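Long-range contacts in putative L-alanine-DL-glutamate epimerase (Burkholderia xenovorans, PDB 3SN1), which probably acts as a metal-dependent racemase or epimerase of the mandelate racemase/muconate lactonizing enzyme family and binds magnesium: residues R118-W123 and N364-I369; C268-G273 and T293-V298; V288-T293 and N314-N319. All coordinates share one frame; numbering follows the deposited sequence. Where two conformers were deposited one is given.

Contact 1 of 3, residues R118-W123 and N364-I369; sequences RVPVYW and NGELII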
ATOM      1  N   ARG A 118       5.039  16.200  39.860  1.00 19.84           N
ATOM      2  CA  ARG A 118       4.672  14.889  40.356  1.00 19.67           C
ATOM      3  C   ARG A 118       4.160  14.081  39.203  1.00 19.23           C
ATOM      4  O   ARG A 118       3.640  14.641  38.224  1.00 18.39           O
ATOM      5  CB  ARG A 118       3.596  14.984  41.439  1.00 21.29           C
ATOM      6  CG  ARG A 118       3.914  15.960  42.540  1.00 23.49           C
ATOM      7  CD  ARG A 118       3.027  15.758  43.762  1.00 27.10           C
ATOM      8  NE  ARG A 118       3.500  16.576  44.878  1.00 28.65           N
ATOM      9  CZ  ARG A 118       3.043  16.505  46.127  1.00 32.83           C
ATOM     10  NH1 ARG A 118       2.084  15.635  46.455  1.00 32.21           N
ATOM     11  NH2 ARG A 118       3.552  17.316  47.063  1.00 33.92           N
ATOM     12  N   VAL A 119       4.292  12.767  39.313  1.00 19.07           N
ATOM     13  CA  VAL A 119       3.943  11.833  38.253  0.50 18.52           C
ATOM     14  C   VAL A 119       3.023  10.739  38.802  1.00 18.56           C
ATOM     15  O   VAL A 119       3.440  10.028  39.701  1.00 16.59           O
ATOM     16  CB  VAL A 119       5.239  11.126  37.733  0.50 18.38           C
ATOM     17  CG1 VAL A 119       4.946  10.286  36.498  0.50 18.23           C
ATOM     18  CG2 VAL A 119       6.351  12.139  37.446  0.50 19.30           C
ATOM     19  N   PRO A 120       1.805  10.569  38.250  1.00 19.18           N
ATOM     20  CA  PRO A 120       1.032   9.404  38.672  1.00 19.16           C
ATOM     21  C   PRO A 120       1.721   8.101  38.317  1.00 17.85           C
ATOM     22  O   PRO A 120       2.337   7.989  37.265  1.00 17.52           O
ATOM     23  CB  PRO A 120      -0.280   9.550  37.886  1.00 19.81           C
ATOM     24  CG  PRO A 120      -0.431  11.056  37.746  1.00 20.84           C
ATOM     25  CD  PRO A 120       0.985  11.490  37.425  1.00 19.97           C
ATOM     26  N   VAL A 121       1.642   7.135  39.227  1.00 17.05           N
ATOM     27  CA  VAL A 121       2.224   5.832  39.002  1.00 16.05           C
ATOM     28  C   VAL A 121       1.159   4.757  38.977  1.00 15.27           C
ATOM     29  O   VAL A 121       0.006   4.984  39.364  1.00 16.61           O
ATOM     30  CB  VAL A 121       3.288   5.488  40.099  1.00 16.15           C
ATOM     31  CG1 VAL A 121       4.387   6.575  40.111  1.00 17.18           C
ATOM     32  CG2 VAL A 121       2.639   5.317  41.500  1.00 16.66           C
ATOM     33  N   TYR A 122       1.555   3.589  38.490  1.00 14.70           N
ATOM     34  CA  TYR A 122       0.902   2.349  38.854  1.00 14.76           C
ATOM     35  C   TYR A 122       1.865   1.462  39.640  1.00 14.48           C
ATOM     36  O   TYR A 122       3.084   1.457  39.404  1.00 15.43           O
ATOM     37  CB  TYR A 122       0.349   1.599  37.655  1.00 14.29           C
ATOM     38  CG  TYR A 122       1.327   1.081  36.646  1.00 13.55           C
ATOM     39  CD1 TYR A 122       1.787  -0.236  36.700  1.00 13.80           C
ATOM     40  CD2 TYR A 122       1.730   1.863  35.568  1.00 13.81           C
ATOM     41  CE1 TYR A 122       2.658  -0.738  35.736  1.00 14.03           C
ATOM     42  CE2 TYR A 122       2.595   1.365  34.604  1.00 13.60           C
ATOM     43  CZ  TYR A 122       3.036   0.061  34.684  1.00 13.52           C
ATOM     44  OH  TYR A 122       3.897  -0.408  33.724  1.00 14.74           O
ATOM     45  N   TRP A 123       1.291   0.729  40.581  1.00 14.61           N
ATOM     46  CA  TRP A 123       2.006  -0.255  41.388  1.00 14.87           C
ATOM     47  C   TRP A 123       2.119  -1.529  40.551  1.00 14.90           C
ATOM     48  O   TRP A 123       1.142  -2.266  40.350  1.00 15.21           O
ATOM     49  CB  TRP A 123       1.245  -0.489  42.698  1.00 16.03           C
ATOM     50  CG  TRP A 123       1.781  -1.544  43.633  1.00 15.46           C
ATOM     51  CD1 TRP A 123       2.675  -2.523  43.351  1.00 16.78           C
ATOM     52  CD2 TRP A 123       1.372  -1.754  44.983  1.00 17.33           C
ATOM     53  NE1 TRP A 123       2.874  -3.323  44.447  1.00 18.27           N
ATOM     54  CE2 TRP A 123       2.078  -2.874  45.465  1.00 17.90           C
ATOM     55  CE3 TRP A 123       0.482  -1.093  45.837  1.00 18.56           C
ATOM     56  CZ2 TRP A 123       1.930  -3.352  46.768  1.00 19.96           C
ATOM     57  CZ3 TRP A 123       0.341  -1.563  47.142  1.00 20.68           C
ATOM     58  CH2 TRP A 123       1.059  -2.680  47.592  1.00 20.61           C
ATOM     59  N   ASN A 364      -0.274  10.420  47.695  1.00 21.15           N
ATOM     60  CA  ASN A 364      -1.551  10.337  46.978  1.00 21.74           C
ATOM     61  C   ASN A 364      -1.427   9.730  45.586  1.00 20.44           C
ATOM     62  O   ASN A 364      -1.933  10.264  44.588  1.00 21.00           O
ATOM     63  CB  ASN A 364      -2.221  11.712  46.928  1.00 23.13           C
ATOM     64  CG  ASN A 364      -3.673  11.650  46.438  1.00 25.33           C
ATOM     65  OD1 ASN A 364      -4.378  10.659  46.648  1.00 28.54           O
ATOM     66  ND2 ASN A 364      -4.125  12.726  45.800  1.00 29.34           N
ATOM     67  N   GLY A 365      -0.731   8.604  45.510  1.00 19.69           N
ATOM     68  CA  GLY A 365      -0.610   7.861  44.277  1.00 18.91           C
ATOM     69  C   GLY A 365       0.327   8.442  43.231  1.00 18.95           C
ATOM     70  O   GLY A 365       0.332   7.967  42.095  1.00 19.11           O
ATOM     71  N   GLU A 366       1.112   9.454  43.604  1.00 19.04           N
ATOM     72  CA  GLU A 366       2.071  10.064  42.692  1.00 18.63           C
ATOM     73  C   GLU A 366       3.484  10.023  43.235  1.00 18.18           C
ATOM     74  O   GLU A 366       3.683  10.079  44.455  1.00 18.74           O
ATOM     75  CB  GLU A 366       1.716  11.513  42.441  1.00 19.56           C
ATOM     76  CG  GLU A 366       0.328  11.697  41.879  1.00 21.39           C
ATOM     77  CD  GLU A 366       0.073  13.137  41.504  1.00 25.35           C
ATOM     78  OE1 GLU A 366       0.234  14.022  42.370  1.00 26.10           O
ATOM     79  OE2 GLU A 366      -0.272  13.370  40.332  1.00 28.82           O
ATOM     80  N   LEU A 367       4.446   9.941  42.307  1.00 17.24           N
ATOM     81  CA  LEU A 367       5.859  10.053  42.623  1.00 17.68           C
ATOM     82  C   LEU A 367       6.240  11.522  42.595  1.00 18.40           C
ATOM     83  O   LEU A 367       5.964  12.225  41.620  1.00 18.07           O
ATOM     84  CB  LEU A 367       6.720   9.285  41.620  1.00 16.75           C
ATOM     85  CG  LEU A 367       8.253   9.426  41.661  1.00 18.27           C
ATOM     86  CD1 LEU A 367       8.827   8.905  42.977  1.00 19.53           C
ATOM     87  CD2 LEU A 367       8.855   8.642  40.466  1.00 17.85           C
ATOM     88  N   ILE A 368       6.889  11.966  43.657  1.00 19.35           N
ATOM     89  CA  ILE A 368       7.383  13.332  43.750  1.00 20.30           C
ATOM     90  C   ILE A 368       8.723  13.398  43.012  1.00 20.63           C
ATOM     91  O   ILE A 368       9.612  12.577  43.264  1.00 21.22           O
ATOM     92  CB  ILE A 368       7.558  13.753  45.204  1.00 21.39           C
ATOM     93  CG1 ILE A 368       6.194  13.693  45.906  1.00 22.38           C
ATOM     94  CG2 ILE A 368       8.221  15.149  45.286  1.00 22.65           C
ATOM     95  CD1 ILE A 368       6.151  14.336  47.276  1.00 27.10           C
ATOM     96  N   ILE A 369       8.860  14.351  42.100  1.00 20.39           N
ATOM     97  CA  ILE A 369      10.119  14.511  41.355  1.00 20.76           C
ATOM     98  C   ILE A 369      11.096  15.305  42.207  1.00 21.30           C
ATOM     99  O   ILE A 369      10.795  16.426  42.607  1.00 21.36           O
ATOM    100  CB  ILE A 369       9.920  15.262  40.007  1.00 21.24           C
ATOM    101  CG1 ILE A 369       8.825  14.613  39.146  1.00 22.35           C
ATOM    102  CG2 ILE A 369      11.260  15.354  39.240  1.00 20.57           C
ATOM    103  CD1 ILE A 369       8.958  13.162  38.961  1.00 23.84           C
TER
HETATM  104  O   HOH W   1       0.330  13.852  44.886  1.00 21.77           O
HETATM  105  O   HOH W   2       0.813  15.328  38.337  1.00 32.87           O
HETATM  106  O   HOH W   3      -1.064   5.704  41.787  1.00 20.38           O
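Val119 and Leu367 form the antiparallel hydrogen-bonded pair that joins strand 118-123 to strand 366-368. Val119 N donates to Leu367 O at 2.9 Å, and Leu367 N returns the bond to Val119 O at 2.8 Å. One step on, Val121 N reaches Gly365 O in a longer but nearly straight bond of 3.3 Å (171° at the hydrogen). Water 3 bridges Gly365 O and Val121 O.

The apolar packing lies on the Val119 and Leu367 face. There CG1 of Val121 meets CB of Leu367 at 3.9 Å, the two side chains at about a right angle. Helix 323-335 packs on this face; strand 342-344 continues the sheet beside 118-123, and its Met342 touches Val119 and Leu367.

The other face carries Arg118, Pro120, Glu366 and Ile368. Arg118 and Ile368 run alongside each other, and Ile368 CD1 sits over the centre of the guanidinium. Glu366 lies beside the Pro120 ring, its OE2 3.5 Å from Pro120 CG. Water 1 links Arg118 NH1 to Glu366 OE1, and Gln363 also binds NH1.

Arg118 NH1 and Glu366 OE1 stay 4.8 Å apart, so any attraction between these opposite charges is probably weakened. Backbone bonds and side-chain packing on both faces make the direct join.

Contact 2 of 3, residues C268-G273 and T293-V298; sequences CETLFG and TIWNGV. With MG (magnesium ion), chain B.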
ATOM      1  N   CYS A 268       6.328  -2.437  23.670  1.00 13.30           N
ATOM      2  CA  CYS A 268       7.589  -1.854  23.191  1.00 13.62           C
ATOM      3  C   CYS A 268       8.672  -1.767  24.250  1.00 12.91           C
ATOM      4  O   CYS A 268       9.734  -1.196  23.964  1.00 12.84           O
ATOM      5  CB  CYS A 268       7.427  -0.481  22.569  1.00 13.28           C
ATOM      6  SG  CYS A 268       6.153  -0.338  21.281  1.00 15.87           S
ATOM      7  N   GLU A 269       8.444  -2.321  25.435  1.00 12.50           N
ATOM      8  CA  GLU A 269       9.422  -2.176  26.529  1.00 12.55           C
ATOM      9  C   GLU A 269      10.806  -2.689  26.190  1.00 13.00           C
ATOM     10  O   GLU A 269      11.773  -2.326  26.879  1.00 13.65           O
ATOM     11  CB  GLU A 269       8.952  -2.832  27.845  1.00 12.56           C
ATOM     12  CG  GLU A 269       9.025  -4.356  27.851  1.00 13.23           C
ATOM     13  CD  GLU A 269       8.341  -4.967  29.069  1.00 15.23           C
ATOM     14  OE1 GLU A 269       8.787  -6.053  29.525  1.00 16.52           O
ATOM     15  OE2 GLU A 269       7.362  -4.358  29.565  1.00 15.21           O
ATOM     16  N   THR A 270      10.909  -3.592  25.203  1.00 12.67           N
ATOM     17  CA  THR A 270      12.196  -4.193  24.846  1.00 13.05           C
ATOM     18  C   THR A 270      12.870  -3.567  23.625  1.00 12.85           C
ATOM     19  O   THR A 270      13.900  -4.075  23.177  1.00 13.85           O
ATOM     20  CB  THR A 270      12.071  -5.719  24.579  1.00 12.57           C
ATOM     21  OG1 THR A 270      11.301  -5.926  23.389  1.00 14.53           O
ATOM     22  CG2 THR A 270      11.432  -6.409  25.792  1.00 13.28           C
ATOM     23  N   LEU A 271      12.312  -2.488  23.080  1.00 12.70           N
ATOM     24  CA  LEU A 271      12.797  -1.961  21.830  1.00 12.71           C
ATOM     25  C   LEU A 271      13.790  -0.837  21.990  1.00 12.94           C
ATOM     26  O   LEU A 271      13.739  -0.084  22.965  1.00 12.45           O
ATOM     27  CB  LEU A 271      11.646  -1.494  20.957  1.00 12.13           C
ATOM     28  CG  LEU A 271      10.545  -2.473  20.661  1.00 13.00           C
ATOM     29  CD1 LEU A 271       9.476  -1.771  19.738  1.00 13.91           C
ATOM     30  CD2 LEU A 271      11.106  -3.740  19.998  1.00 13.42           C
ATOM     31  N   PHE A 272      14.657  -0.696  20.981  1.00 13.60           N
ATOM     32  CA  PHE A 272      15.741   0.278  21.013  1.00 13.65           C
ATOM     33  C   PHE A 272      15.677   1.274  19.857  1.00 14.53           C
ATOM     34  O   PHE A 272      15.750   0.891  18.705  1.00 15.57           O
ATOM     35  CB  PHE A 272      17.098  -0.427  20.936  1.00 14.17           C
ATOM     36  CG  PHE A 272      17.415  -1.334  22.094  1.00 13.79           C
ATOM     37  CD1 PHE A 272      18.175  -0.880  23.146  1.00 15.92           C
ATOM     38  CD2 PHE A 272      16.968  -2.653  22.113  1.00 13.65           C
ATOM     39  CE1 PHE A 272      18.485  -1.723  24.201  1.00 13.99           C
ATOM     40  CE2 PHE A 272      17.273  -3.495  23.170  1.00 15.11           C
ATOM     41  CZ  PHE A 272      18.042  -3.026  24.201  1.00 13.40           C
ATOM     42  N   GLY A 273      15.603   2.562  20.190  1.00 15.01           N
ATOM     43  CA  GLY A 273      15.735   3.637  19.235  1.00 14.56           C
ATOM     44  C   GLY A 273      14.474   3.904  18.444  1.00 14.43           C
ATOM     45  O   GLY A 273      13.572   3.074  18.381  1.00 13.74           O
ATOM     46  N   THR A 293      14.185   3.462  29.352  1.00 13.29           N
ATOM     47  CA  THR A 293      15.213   4.479  29.301  1.00 13.05           C
ATOM     48  C   THR A 293      16.495   3.986  29.969  1.00 13.46           C
ATOM     49  O   THR A 293      17.572   4.561  29.755  1.00 13.74           O
ATOM     50  CB  THR A 293      14.745   5.793  29.980  1.00 13.60           C
ATOM     51  OG1 THR A 293      14.819   5.650  31.395  1.00 14.85           O
ATOM     52  CG2 THR A 293      13.295   6.157  29.591  1.00 13.52           C
ATOM     53  N   ILE A 294      16.385   2.930  30.773  1.00 12.86           N
ATOM     54  CA  ILE A 294      17.546   2.318  31.416  1.00 13.63           C
ATOM     55  C   ILE A 294      18.379   1.615  30.334  1.00 13.49           C
ATOM     56  O   ILE A 294      19.612   1.700  30.301  1.00 13.85           O
ATOM     57  CB  ILE A 294      17.109   1.292  32.512  1.00 13.46           C
ATOM     58  CG1 ILE A 294      16.163   1.945  33.532  1.00 14.83           C
ATOM     59  CG2 ILE A 294      18.306   0.663  33.189  1.00 13.21           C
ATOM     60  CD1 ILE A 294      16.686   3.249  34.143  1.00 13.71           C
ATOM     61  N   TRP A 295      17.675   0.917  29.458  1.00 13.70           N
ATOM     62  CA  TRP A 295      18.238   0.276  28.288  1.00 13.36           C
ATOM     63  C   TRP A 295      18.717   1.266  27.215  1.00 13.76           C
ATOM     64  O   TRP A 295      19.802   1.129  26.675  1.00 13.50           O
ATOM     65  CB  TRP A 295      17.159  -0.638  27.668  1.00 13.81           C
ATOM     66  CG  TRP A 295      17.039  -1.953  28.342  1.00 13.09           C
ATOM     67  CD1 TRP A 295      17.462  -2.290  29.600  1.00 13.83           C
ATOM     68  CD2 TRP A 295      16.545  -3.159  27.746  1.00 11.97           C
ATOM     69  NE1 TRP A 295      17.210  -3.631  29.838  1.00 14.15           N
ATOM     70  CE2 TRP A 295      16.656  -4.178  28.705  1.00 12.82           C
ATOM     71  CE3 TRP A 295      15.983  -3.459  26.494  1.00 13.45           C
ATOM     72  CZ2 TRP A 295      16.267  -5.495  28.441  1.00 13.59           C
ATOM     73  CZ3 TRP A 295      15.590  -4.768  26.246  1.00 13.31           C
ATOM     74  CH2 TRP A 295      15.737  -5.758  27.214  1.00 14.48           C
ATOM     75  N   ASN A 296      17.860   2.212  26.847  1.00 13.91           N
ATOM     76  CA  ASN A 296      18.162   3.088  25.705  1.00 13.35           C
ATOM     77  C   ASN A 296      19.103   4.216  26.061  1.00 13.49           C
ATOM     78  O   ASN A 296      19.846   4.702  25.205  1.00 13.90           O
ATOM     79  CB  ASN A 296      16.872   3.676  25.129  1.00 13.91           C
ATOM     80  CG  ASN A 296      16.210   2.739  24.142  1.00 13.31           C
ATOM     81  OD1 ASN A 296      16.538   2.756  22.942  1.00 13.70           O
ATOM     82  ND2 ASN A 296      15.251   1.932  24.634  1.00 13.87           N
ATOM     83  N   GLY A 297      19.104   4.597  27.331  1.00 13.66           N
ATOM     84  CA  GLY A 297      19.661   5.880  27.750  1.00 14.00           C
ATOM     85  C   GLY A 297      18.572   6.915  27.697  1.00 13.33           C
ATOM     86  O   GLY A 297      17.728   6.912  26.786  1.00 13.57           O
ATOM     87  N   VAL A 298      18.569   7.823  28.667  1.00 13.28           N
ATOM     88  CA  VAL A 298      17.518   8.836  28.724  1.00 13.28           C
ATOM     89  C   VAL A 298      17.565   9.831  27.555  1.00 13.73           C
ATOM     90  O   VAL A 298      16.511  10.236  27.047  1.00 14.39           O
ATOM     91  CB  VAL A 298      17.498   9.556  30.113  1.00 13.37           C
ATOM     92  CG1 VAL A 298      16.669  10.841  30.070  1.00 13.07           C
ATOM     93  CG2 VAL A 298      17.026   8.595  31.227  1.00 13.18           C
TER
HETATM   94 MG    MG B 408       5.848  -5.355  30.625  1.00 14.80          MG
HETATM   95  O   HOH W   4       5.493  -6.577  29.041  1.00 13.81           O
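Early in the loop 268-273, Glu269 brings its O to 4.4 Å from CE3 of Trp295 in helix 293-296. Its side chain turns elsewhere: OE2 binds the magnesium ion at 2.1 Å, and water 4 is a further ligand. Asp219 and Glu245 are ligands of the same ion. CG of Glu269 stands between the backbone N and the carbonyl carbon (chi1 75°), and the chain runs extended from there to the metal. A type I beta turn from Cys268 to Leu271 carries this residue.

Thr270 meets the indole with its backbone: its O lies at the ring edge, in plane, 3.6 Å from Trp295 CZ3. Pro78 of the second subunit packs on both Thr270 and Trp295.

Leu271 offers its carbonyl to the Asn296 amide. Asn296 ND2 to Leu271 O is 3.0 Å and almost straight (174°), with the acceptor in the amide plane.

Phe272 lies nearly parallel to the six-membered ring of Trp295, the planes 10° apart. The rings are offset from each other, with centroids 5.1 Å apart, and barely overlap.

Gly273 closes the set. Its N donates to Asn296 OD1 at 2.9 Å, in a bent bond. The Asn296 amide thus uses both ends on the loop, which fixes its rotation.

The loop follows strand 265-267 and enters helix 273-282, whose Glu276 accepts from Phe272 N, while helix 82-102 packs against Phe272 and Trp295 through Glu86.

Contact 3 of 3, residues V288-T293 and N314-N319; sequences VAIVDT and NVAPHN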
ATOM      1  N   VAL A 288      -0.289   2.774  23.597  1.00 13.24           N
ATOM      2  CA  VAL A 288       0.744   3.319  24.485  1.00 13.22           C
ATOM      3  C   VAL A 288       2.079   2.636  24.195  1.00 13.06           C
ATOM      4  O   VAL A 288       2.150   1.415  24.054  1.00 12.38           O
ATOM      5  CB  VAL A 288       0.367   3.126  25.972  1.00 13.51           C
ATOM      6  CG1 VAL A 288       1.523   3.553  26.915  1.00 11.50           C
ATOM      7  CG2 VAL A 288      -0.936   3.867  26.300  1.00 14.05           C
ATOM      8  N   ALA A 289       3.118   3.453  24.073  1.00 13.45           N
ATOM      9  CA  ALA A 289       4.487   2.987  23.863  1.00 13.40           C
ATOM     10  C   ALA A 289       5.254   3.004  25.168  1.00 13.68           C
ATOM     11  O   ALA A 289       5.441   4.049  25.780  1.00 14.56           O
ATOM     12  CB  ALA A 289       5.176   3.841  22.831  1.00 12.86           C
ATOM     13  N   ILE A 290       5.703   1.837  25.595  1.00 13.10           N
ATOM     14  CA  ILE A 290       6.529   1.719  26.784  1.00 13.02           C
ATOM     15  C   ILE A 290       7.976   1.879  26.361  1.00 13.11           C
ATOM     16  O   ILE A 290       8.424   1.221  25.412  1.00 12.32           O
ATOM     17  CB  ILE A 290       6.314   0.374  27.476  1.00 12.80           C
ATOM     18  CG1 ILE A 290       4.872   0.293  28.013  1.00 14.44           C
ATOM     19  CG2 ILE A 290       7.291   0.202  28.658  1.00 12.89           C
ATOM     20  CD1 ILE A 290       4.380  -1.127  28.175  1.00 16.23           C
ATOM     21  N   VAL A 291       8.709   2.746  27.058  1.00 12.70           N
ATOM     22  CA  VAL A 291      10.082   3.069  26.653  1.00 13.33           C
ATOM     23  C   VAL A 291      10.986   2.688  27.803  1.00 13.41           C
ATOM     24  O   VAL A 291      10.779   3.150  28.916  1.00 13.77           O
ATOM     25  CB  VAL A 291      10.257   4.551  26.321  1.00 13.31           C
ATOM     26  CG1 VAL A 291      11.710   4.840  25.915  1.00 13.25           C
ATOM     27  CG2 VAL A 291       9.299   4.959  25.181  1.00 14.49           C
ATOM     28  N   ASP A 292      11.960   1.824  27.546  1.00 13.55           N
ATOM     29  CA  ASP A 292      12.965   1.513  28.579  1.00 13.63           C
ATOM     30  C   ASP A 292      14.164   2.457  28.482  1.00 13.59           C
ATOM     31  O   ASP A 292      15.030   2.306  27.621  1.00 13.57           O
ATOM     32  CB  ASP A 292      13.404   0.053  28.532  1.00 13.48           C
ATOM     33  CG  ASP A 292      14.179  -0.339  29.774  1.00 15.22           C
ATOM     34  OD1 ASP A 292      13.928  -1.437  30.316  1.00 20.13           O
ATOM     35  OD2 ASP A 292      14.991   0.496  30.250  1.00 15.24           O
ATOM     36  N   THR A 293      14.185   3.462  29.352  1.00 13.29           N
ATOM     37  CA  THR A 293      15.213   4.479  29.301  1.00 13.05           C
ATOM     38  C   THR A 293      16.495   3.986  29.969  1.00 13.46           C
ATOM     39  O   THR A 293      17.572   4.561  29.755  1.00 13.74           O
ATOM     40  CB  THR A 293      14.745   5.793  29.980  1.00 13.60           C
ATOM     41  OG1 THR A 293      14.819   5.650  31.395  1.00 14.85           O
ATOM     42  CG2 THR A 293      13.295   6.157  29.591  1.00 13.52           C
ATOM     43  N   ASN A 314       1.235   8.465  23.601  1.00 13.19           N
ATOM     44  CA  ASN A 314       1.833   8.739  24.886  1.00 13.53           C
ATOM     45  C   ASN A 314       2.713   7.585  25.299  1.00 13.05           C
ATOM     46  O   ASN A 314       2.461   6.432  24.917  1.00 13.05           O
ATOM     47  CB  ASN A 314       0.760   9.013  25.943  1.00 13.70           C
ATOM     48  CG  ASN A 314       0.125  10.387  25.784  1.00 15.64           C
ATOM     49  OD1 ASN A 314       0.580  11.210  24.981  1.00 13.98           O
ATOM     50  ND2 ASN A 314      -0.956  10.628  26.529  1.00 13.13           N
ATOM     51  N   VAL A 315       3.729   7.903  26.106  1.00 13.18           N
ATOM     52  CA  VAL A 315       4.732   6.923  26.500  1.00 13.26           C
ATOM     53  C   VAL A 315       4.719   6.665  27.993  1.00 13.41           C
ATOM     54  O   VAL A 315       4.322   7.528  28.783  1.00 14.26           O
ATOM     55  CB  VAL A 315       6.164   7.327  26.057  1.00 13.01           C
ATOM     56  CG1 VAL A 315       6.202   7.518  24.524  1.00 13.49           C
ATOM     57  CG2 VAL A 315       6.650   8.604  26.783  1.00 13.46           C
ATOM     58  N   ALA A 316       5.167   5.479  28.364  1.00 12.92           N
ATOM     59  CA  ALA A 316       5.319   5.088  29.758  1.00 13.45           C
ATOM     60  C   ALA A 316       6.691   4.477  29.994  1.00 14.41           C
ATOM     61  O   ALA A 316       7.087   3.546  29.278  1.00 13.78           O
ATOM     62  CB  ALA A 316       4.210   4.088  30.162  1.00 14.27           C
ATOM     63  N   PRO A 317       7.415   4.946  31.027  1.00 14.51           N
ATOM     64  CA  PRO A 317       8.712   4.340  31.293  1.00 14.90           C
ATOM     65  C   PRO A 317       8.604   2.903  31.774  1.00 15.78           C
ATOM     66  O   PRO A 317       7.657   2.563  32.486  1.00 15.86           O
ATOM     67  CB  PRO A 317       9.287   5.205  32.416  1.00 15.96           C
ATOM     68  CG  PRO A 317       8.507   6.395  32.456  1.00 15.46           C
ATOM     69  CD  PRO A 317       7.196   6.153  31.839  1.00 15.31           C
ATOM     70  N   HIS A 318       9.575   2.077  31.389  1.00 15.78           N
ATOM     71  CA  HIS A 318       9.686   0.708  31.859  1.00 15.71           C
ATOM     72  C   HIS A 318      10.581   0.782  33.096  1.00 15.98           C
ATOM     73  O   HIS A 318      11.741   1.137  32.999  1.00 17.25           O
ATOM     74  CB  HIS A 318      10.339  -0.136  30.777  1.00 15.63           C
ATOM     75  CG  HIS A 318      10.388  -1.599  31.075  1.00 15.64           C
ATOM     76  ND1 HIS A 318      11.436  -2.389  30.662  1.00 18.81           N
ATOM     77  CD2 HIS A 318       9.498  -2.433  31.664  1.00 18.50           C
ATOM     78  CE1 HIS A 318      11.218  -3.637  31.028  1.00 20.70           C
ATOM     79  NE2 HIS A 318      10.045  -3.695  31.634  1.00 18.21           N
ATOM     80  N   ASN A 319      10.025   0.498  34.257  1.00 15.13           N
ATOM     81  CA  ASN A 319      10.726   0.733  35.521  1.00 15.07           C
ATOM     82  C   ASN A 319      10.328  -0.323  36.529  1.00 15.79           C
ATOM     83  O   ASN A 319       9.228  -0.260  37.093  1.00 15.85           O
ATOM     84  CB  ASN A 319      10.365   2.124  36.050  1.00 14.90           C
ATOM     85  CG  ASN A 319      11.092   2.465  37.330  1.00 15.75           C
ATOM     86  OD1 ASN A 319      12.321   2.417  37.364  1.00 17.21           O
ATOM     87  ND2 ASN A 319      10.348   2.804  38.388  1.00 14.83           N
TER
HETATM   88  O   HOH W   5      12.860   3.017  31.741  1.00 22.63           O
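Two neighbouring parallel strands of the C-terminal barrel domain, 288-291 and 314-317, meet here, and their C-terminal ends run into the active site. The axes of these short strand segments run 33° apart. Asn314 O accepts from Ala289 N at 3.2 Å. Ala289 O then accepts from Ala316 N, and Ala316 O from Val291 N at 2.9 Å. The last backbone bond, His318 N to Val291 O, is 3.0 Å long.

On one face Val291 CG2 rests on Val315 CB at 4.0 Å, the side chains oblique to one another. Helix 298-310 packs against both valines. On the other face Ile290 CG2 comes within 3.7 Å of His318 CB. This methyl is anti to the backbone N (chi1 -66° for CG1), and Glu269 packs on the same isoleucine.

Beyond the strands, His318 ND1 donates to Asp292 OD1 at 2.7 Å. The carboxylate and ring planes are 76° apart, and ND1 comes from above the carboxylate plane. Tyr321 OH also binds OD1, while OD2 caps helix 293-296 at Trp295 N. These three bonds hold the carboxylate in place, and through it the imidazole. Water 5 joins Thr293 N to His318 O.

His318 NE2 binds a tartaric acid molecule, probably from the crystallisation liquor, which may mark the substrate pocket. Strand, helix 298-310 and next parallel strand form a beta-alpha-beta crossover, the repeating unit of the modified TIM barrel, (beta/alpha)7-beta, of the enolase superfamily. A His-Asp pair at the strand ends is a familiar feature of its mandelate racemase group.

Contacts 2 and 3 adjoin, with centres 8 Å apart, and share Thr293. They meet around the metal site: Glu269 CD lies 3.3 Å from His318 NE2, and Glu269 O is 3.3 Å from Asp292 CB. Both Glu269 and His318 also bind the same tartaric acid, so a magnesium ligand and the histidine of contact 3 face one pocket. Strand 288-291 of contact 3 leads directly into helix 293-296 of contact 2, so the two contacts also follow each other in the chain. Contact 1 stands apart, its centre about 15 Å from that of contact 3 and about 21 Å from that of contact 2. Its Tyr122 still bonds Lys163, a 2-oxoglutarate-binding residue.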